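Local structure of TetR family transcriptional regulator (Rhodococcus erythropolis, 4ZA6) at residues E6-Y18 with W43-E57. The protein probably acts as a TetR-family transcriptional repressor (QsdR) that regulates qsdA and so the degradation of N-acylhomoserine lactone quorum-sensing signals. Numbering follows the deposited sequence.
Sequences ERRRAIDTAASMY and WVGNRDELLGTVLAE
V54 and I11 interlock where helix 6-18 crosses helix 47-57 at -79°, the axes 9.5 Å apart. V54 fills a hollow walled by I11, A14, A15 and Y18: its CG2 meets A14 CB at 3.7 Å, while CG1, anti to the backbone N (chi1 160°), packs against both A15 CA and Y18 CB. In return I11 enters a hole made by L50, T53, V54 and E57, with its CD1 3.7 Å from T53 CG2; the two insertions are reciprocal knobs-into-holes. L50, one wall of the I11 hole, also sets CD2 against A14 CB, and L29 of helix 26-33 packs on L50 from outside the pair. At one end of the crossing, L55 CD2 sits over one face of the Y18 ring, 3.7 Å from its centroid, a CH-pi contact. Toward the N-terminal end of helix 4-19, E6 lies across the W43 indole, its CB 3.7 Å from the six-membered-ring centroid and 6° off the normal, while A10 CB abuts V44 CG1. A salt bridge borders the I11 knob: R8, bent at chi2 and chi3, grips E57 end-on, with NH2 2.6 Å from OE2 in a nearly straight bond and NH1 bonding both E57 OE1 and D12 OD1. A water links E57 OE2 to R7 NH2. The interlock joins the first helix of the TetR-type N-terminal DNA-binding domain to helix 47-69, which, as in relatives, connects that domain to the C-terminal regulatory domain.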
loop_
_atom_site.group_PDB
_atom_site.type_symbol
_atom_site.label_atom_id
_atom_site.label_comp_id
_atom_site.label_asym_id
_atom_site.label_seq_id
_atom_site.Cartn_x
_atom_site.Cartn_y
_atom_site.Cartn_z
ATOM N N GLU A 6 -6.449 -23.149 1.021
ATOM C CA GLU A 6 -6.105 -23.231 -0.413
ATOM C C GLU A 6 -5.625 -21.864 -0.953
ATOM O O GLU A 6 -4.540 -21.782 -1.533
ATOM C CB GLU A 6 -7.290 -23.744 -1.218
ATOM C CG GLU A 6 -7.381 -25.259 -1.132
ATOM C CD GLU A 6 -8.705 -25.844 -1.577
ATOM O OE1 GLU A 6 -8.761 -27.079 -1.781
ATOM O OE2 GLU A 6 -9.685 -25.073 -1.715
ATOM N N ARG A 7 -6.402 -20.795 -0.692
ATOM C CA ARG A 7 -6.108 -19.412 -1.079
ATOM C C ARG A 7 -4.781 -18.955 -0.437
ATOM O O ARG A 7 -3.957 -18.355 -1.119
ATOM C CB ARG A 7 -7.287 -18.514 -0.635
ATOM C CG ARG A 7 -7.228 -17.046 -1.093
ATOM C CD ARG A 7 -8.374 -16.236 -0.512
ATOM N NE ARG A 7 -8.152 -14.792 -0.670
ATOM C CZ ARG A 7 -7.726 -13.981 0.298
ATOM N NH1 ARG A 7 -7.459 -14.461 1.508
ATOM N NH2 ARG A 7 -7.554 -12.689 0.060
ATOM N N ARG A 8 -4.551 -19.277 0.857
ATOM C CA ARG A 8 -3.302 -18.935 1.558
ATOM C C ARG A 8 -2.068 -19.535 0.865
ATOM O O ARG A 8 -1.083 -18.830 0.686
ATOM C CB ARG A 8 -3.383 -19.340 3.049
ATOM C CG ARG A 8 -2.161 -19.036 3.938
ATOM C CD ARG A 8 -1.673 -17.587 4.022
ATOM N NE ARG A 8 -2.716 -16.565 3.854
ATOM C CZ ARG A 8 -2.500 -15.384 3.286
ATOM N NH1 ARG A 8 -1.294 -15.072 2.820
ATOM N NH2 ARG A 8 -3.489 -14.511 3.160
ATOM N N ARG A 9 -2.125 -20.830 0.466
ATOM C CA ARG A 9 -1.023 -21.480 -0.245
ATOM C C ARG A 9 -0.767 -20.720 -1.541
ATOM O O ARG A 9 0.382 -20.406 -1.840
ATOM C CB ARG A 9 -1.345 -22.948 -0.546
ATOM C CG ARG A 9 -1.237 -23.859 0.662
ATOM C CD ARG A 9 -1.264 -25.298 0.219
ATOM N NE ARG A 9 -1.699 -26.198 1.291
ATOM C CZ ARG A 9 -2.922 -26.713 1.390
ATOM N NH1 ARG A 9 -3.844 -26.434 0.477
ATOM N NH2 ARG A 9 -3.227 -27.515 2.398
ATOM N N ALA A 10 -1.847 -20.356 -2.260
ATOM C CA ALA A 10 -1.768 -19.607 -3.518
ATOM C C ALA A 10 -1.141 -18.230 -3.352
ATOM O O ALA A 10 -0.238 -17.894 -4.113
ATOM C CB ALA A 10 -3.136 -19.516 -4.183
ATOM N N ILE A 11 -1.588 -17.442 -2.346
ATOM C CA ILE A 11 -1.037 -16.097 -2.099
ATOM C C ILE A 11 0.411 -16.184 -1.627
ATOM O O ILE A 11 1.255 -15.427 -2.110
ATOM C CB ILE A 11 -1.912 -15.260 -1.134
ATOM C CG1 ILE A 11 -3.377 -15.188 -1.619
ATOM C CG2 ILE A 11 -1.302 -13.853 -0.886
ATOM C CD1 ILE A 11 -4.353 -14.750 -0.525
ATOM N N ASP A 12 0.707 -17.120 -0.704
ATOM C CA ASP A 12 2.061 -17.297 -0.207
ATOM C C ASP A 12 3.046 -17.610 -1.324
ATOM O O ASP A 12 4.158 -17.073 -1.322
ATOM C CB ASP A 12 2.119 -18.370 0.890
ATOM C CG ASP A 12 1.477 -17.957 2.201
ATOM O OD1 ASP A 12 1.023 -16.791 2.306
ATOM O OD2 ASP A 12 1.443 -18.787 3.131
ATOM N N THR A 13 2.641 -18.468 -2.276
ATOM C CA THR A 13 3.474 -18.855 -3.413
ATOM C C THR A 13 3.647 -17.675 -4.349
ATOM O O THR A 13 4.764 -17.397 -4.769
ATOM C CB THR A 13 2.945 -20.166 -4.060
ATOM O OG1 THR A 13 2.792 -21.168 -3.031
ATOM C CG2 THR A 13 3.866 -20.698 -5.144
ATOM N N ALA A 14 2.551 -16.964 -4.648
ATOM C CA ALA A 14 2.566 -15.765 -5.509
ATOM C C ALA A 14 3.444 -14.648 -4.892
ATOM O O ALA A 14 4.221 -14.031 -5.605
ATOM C CB ALA A 14 1.154 -15.275 -5.738
ATOM N N ALA A 15 3.377 -14.465 -3.559
ATOM C CA ALA A 15 4.183 -13.512 -2.789
ATOM C C ALA A 15 5.674 -13.859 -2.873
ATOM O O ALA A 15 6.487 -12.941 -2.998
ATOM C CB ALA A 15 3.724 -13.483 -1.333
ATOM N N SER A 16 6.038 -15.165 -2.869
ATOM C CA SER A 16 7.452 -15.560 -3.002
ATOM C C SER A 16 8.018 -15.200 -4.388
ATOM O O SER A 16 9.180 -14.831 -4.496
ATOM C CB SER A 16 7.672 -17.038 -2.659
ATOM O OG SER A 16 7.583 -17.918 -3.771
ATOM N N MET A 17 7.184 -15.290 -5.435
ATOM C CA MET A 17 7.555 -14.924 -6.795
ATOM C C MET A 17 7.808 -13.416 -6.864
ATOM O O MET A 17 8.801 -13.007 -7.453
ATOM C CB MET A 17 6.458 -15.335 -7.787
ATOM C CG MET A 17 6.354 -16.833 -7.981
ATOM S SD MET A 17 4.837 -17.322 -8.854
ATOM C CE MET A 17 5.374 -17.150 -10.530
ATOM N N TYR A 18 6.947 -12.600 -6.212
ATOM C CA TYR A 18 7.093 -11.136 -6.152
ATOM C C TYR A 18 8.403 -10.775 -5.436
ATOM O O TYR A 18 9.219 -10.053 -6.000
ATOM C CB TYR A 18 5.874 -10.465 -5.482
ATOM C CG TYR A 18 6.065 -8.993 -5.140
ATOM C CD1 TYR A 18 6.230 -8.039 -6.138
ATOM C CD2 TYR A 18 6.045 -8.558 -3.817
ATOM C CE1 TYR A 18 6.426 -6.691 -5.830
ATOM C CE2 TYR A 18 6.245 -7.217 -3.493
ATOM C CZ TYR A 18 6.431 -6.284 -4.504
ATOM O OH TYR A 18 6.605 -4.961 -4.185
ATOM N N TRP A 43 -9.829 -20.026 -7.454
ATOM C CA TRP A 43 -9.309 -19.699 -6.128
ATOM C C TRP A 43 -8.949 -18.245 -5.921
ATOM O O TRP A 43 -9.265 -17.698 -4.871
ATOM C CB TRP A 43 -8.076 -20.562 -5.796
ATOM C CG TRP A 43 -8.359 -22.020 -5.509
ATOM C CD1 TRP A 43 -9.566 -22.657 -5.541
ATOM C CD2 TRP A 43 -7.380 -23.025 -5.208
ATOM N NE1 TRP A 43 -9.404 -23.993 -5.236
ATOM C CE2 TRP A 43 -8.073 -24.242 -5.013
ATOM C CE3 TRP A 43 -5.984 -23.006 -5.049
ATOM C CZ2 TRP A 43 -7.413 -25.436 -4.695
ATOM C CZ3 TRP A 43 -5.334 -24.186 -4.711
ATOM C CH2 TRP A 43 -6.049 -25.376 -4.505
ATOM N N VAL A 44 -8.204 -17.643 -6.864
ATOM C CA VAL A 44 -7.678 -16.286 -6.700
ATOM C C VAL A 44 -8.073 -15.245 -7.766
ATOM O O VAL A 44 -7.745 -14.065 -7.623
ATOM C CB VAL A 44 -6.143 -16.326 -6.500
ATOM C CG1 VAL A 44 -5.759 -17.058 -5.210
ATOM C CG2 VAL A 44 -5.440 -16.929 -7.719
ATOM N N GLY A 45 -8.742 -15.679 -8.820
ATOM C CA GLY A 45 -9.099 -14.779 -9.906
ATOM C C GLY A 45 -7.947 -14.669 -10.878
ATOM O O GLY A 45 -7.034 -15.508 -10.870
ATOM N N ASN A 46 -7.976 -13.645 -11.730
ATOM C CA ASN A 46 -6.907 -13.457 -12.703
ATOM C C ASN A 46 -5.595 -12.968 -12.037
ATOM O O ASN A 46 -5.556 -12.731 -10.821
ATOM C CB ASN A 46 -7.364 -12.546 -13.866
ATOM C CG ASN A 46 -7.773 -11.142 -13.479
ATOM O OD1 ASN A 46 -7.135 -10.460 -12.668
ATOM N ND2 ASN A 46 -8.821 -10.646 -14.110
ATOM N N ARG A 47 -4.533 -12.853 -12.846
ATOM C CA ARG A 47 -3.192 -12.415 -12.494
ATOM C C ARG A 47 -3.183 -11.036 -11.814
ATOM O O ARG A 47 -2.428 -10.837 -10.858
ATOM C CB ARG A 47 -2.358 -12.393 -13.785
ATOM C CG ARG A 47 -0.866 -12.280 -13.607
ATOM C CD ARG A 47 -0.239 -11.963 -14.955
ATOM N NE ARG A 47 1.223 -11.886 -14.897
ATOM C CZ ARG A 47 1.906 -10.801 -14.541
ATOM N NH1 ARG A 47 1.265 -9.696 -14.170
ATOM N NH2 ARG A 47 3.236 -10.821 -14.521
ATOM N N ASP A 48 -4.013 -10.085 -12.300
ATOM C CA ASP A 48 -4.063 -8.743 -11.724
ATOM C C ASP A 48 -4.707 -8.743 -10.329
ATOM O O ASP A 48 -4.172 -8.098 -9.429
ATOM C CB ASP A 48 -4.708 -7.735 -12.686
ATOM C CG ASP A 48 -3.942 -7.500 -13.994
ATOM O OD1 ASP A 48 -2.758 -7.946 -14.096
ATOM O OD2 ASP A 48 -4.505 -6.856 -14.901
ATOM N N GLU A 49 -5.799 -9.512 -10.144
ATOM C CA GLU A 49 -6.508 -9.637 -8.858
ATOM C C GLU A 49 -5.585 -10.255 -7.814
ATOM O O GLU A 49 -5.545 -9.781 -6.675
ATOM C CB GLU A 49 -7.771 -10.504 -8.994
ATOM C CG GLU A 49 -8.879 -9.856 -9.803
ATOM C CD GLU A 49 -10.102 -10.747 -9.906
ATOM O OE1 GLU A 49 -10.109 -11.654 -10.772
ATOM O OE2 GLU A 49 -11.039 -10.562 -9.096
ATOM N N LEU A 50 -4.827 -11.308 -8.216
ATOM C CA LEU A 50 -3.873 -11.981 -7.336
ATOM C C LEU A 50 -2.687 -11.067 -6.997
ATOM O O LEU A 50 -2.299 -11.006 -5.843
ATOM C CB LEU A 50 -3.401 -13.305 -7.951
ATOM C CG LEU A 50 -2.391 -14.098 -7.121
ATOM C CD1 LEU A 50 -2.904 -14.401 -5.691
ATOM C CD2 LEU A 50 -1.990 -15.320 -7.827
ATOM N N LEU A 51 -2.138 -10.337 -7.978
ATOM C CA LEU A 51 -1.020 -9.421 -7.706
ATOM C C LEU A 51 -1.452 -8.306 -6.750
ATOM O O LEU A 51 -0.713 -7.992 -5.816
ATOM C CB LEU A 51 -0.378 -8.869 -9.001
ATOM C CG LEU A 51 0.837 -7.938 -8.824
ATOM C CD1 LEU A 51 1.997 -8.639 -8.081
ATOM C CD2 LEU A 51 1.290 -7.390 -10.140
ATOM N N GLY A 52 -2.670 -7.797 -6.925
ATOM C CA GLY A 52 -3.248 -6.796 -6.033
ATOM C C GLY A 52 -3.335 -7.287 -4.599
ATOM O O GLY A 52 -3.019 -6.544 -3.675
ATOM N N THR A 53 -3.725 -8.555 -4.398
ATOM C CA THR A 53 -3.828 -9.177 -3.061
ATOM C C THR A 53 -2.463 -9.282 -2.435
ATOM O O THR A 53 -2.316 -8.976 -1.261
ATOM C CB THR A 53 -4.490 -10.554 -3.197
ATOM O OG1 THR A 53 -5.775 -10.363 -3.782
ATOM C CG2 THR A 53 -4.596 -11.305 -1.859
ATOM N N VAL A 54 -1.465 -9.730 -3.228
ATOM C CA VAL A 54 -0.072 -9.917 -2.832
ATOM C C VAL A 54 0.494 -8.563 -2.361
ATOM O O VAL A 54 1.072 -8.471 -1.278
ATOM C CB VAL A 54 0.727 -10.535 -4.025
ATOM C CG1 VAL A 54 2.240 -10.324 -3.883
ATOM C CG2 VAL A 54 0.403 -12.026 -4.192
ATOM N N LEU A 55 0.288 -7.518 -3.168
ATOM C CA LEU A 55 0.759 -6.161 -2.884
ATOM C C LEU A 55 0.017 -5.518 -1.726
ATOM O O LEU A 55 0.632 -4.774 -0.976
ATOM C CB LEU A 55 0.673 -5.288 -4.141
ATOM C CG LEU A 55 1.549 -5.733 -5.311
ATOM C CD1 LEU A 55 1.321 -4.847 -6.541
ATOM C CD2 LEU A 55 3.013 -5.785 -4.908
ATOM N N ALA A 56 -1.282 -5.831 -1.558
ATOM C CA ALA A 56 -2.080 -5.318 -0.435
ATOM C C ALA A 56 -1.566 -5.917 0.881
ATOM O O ALA A 56 -1.462 -5.203 1.867
ATOM C CB ALA A 56 -3.541 -5.690 -0.631
ATOM N N GLU A 57 -1.238 -7.226 0.902
ATOM C CA GLU A 57 -0.711 -7.866 2.117
ATOM C C GLU A 57 0.672 -7.273 2.482
ATOM O O GLU A 57 0.932 -7.043 3.654
ATOM C CB GLU A 57 -0.644 -9.404 1.963
ATOM C CG GLU A 57 -2.018 -10.063 1.968
ATOM C CD GLU A 57 -2.042 -11.574 2.084
ATOM O OE1 GLU A 57 -0.960 -12.187 2.227
ATOM O OE2 GLU A 57 -3.149 -12.150 2.014
HETATM O O HOH W 1 -5.573 -10.942 1.889
#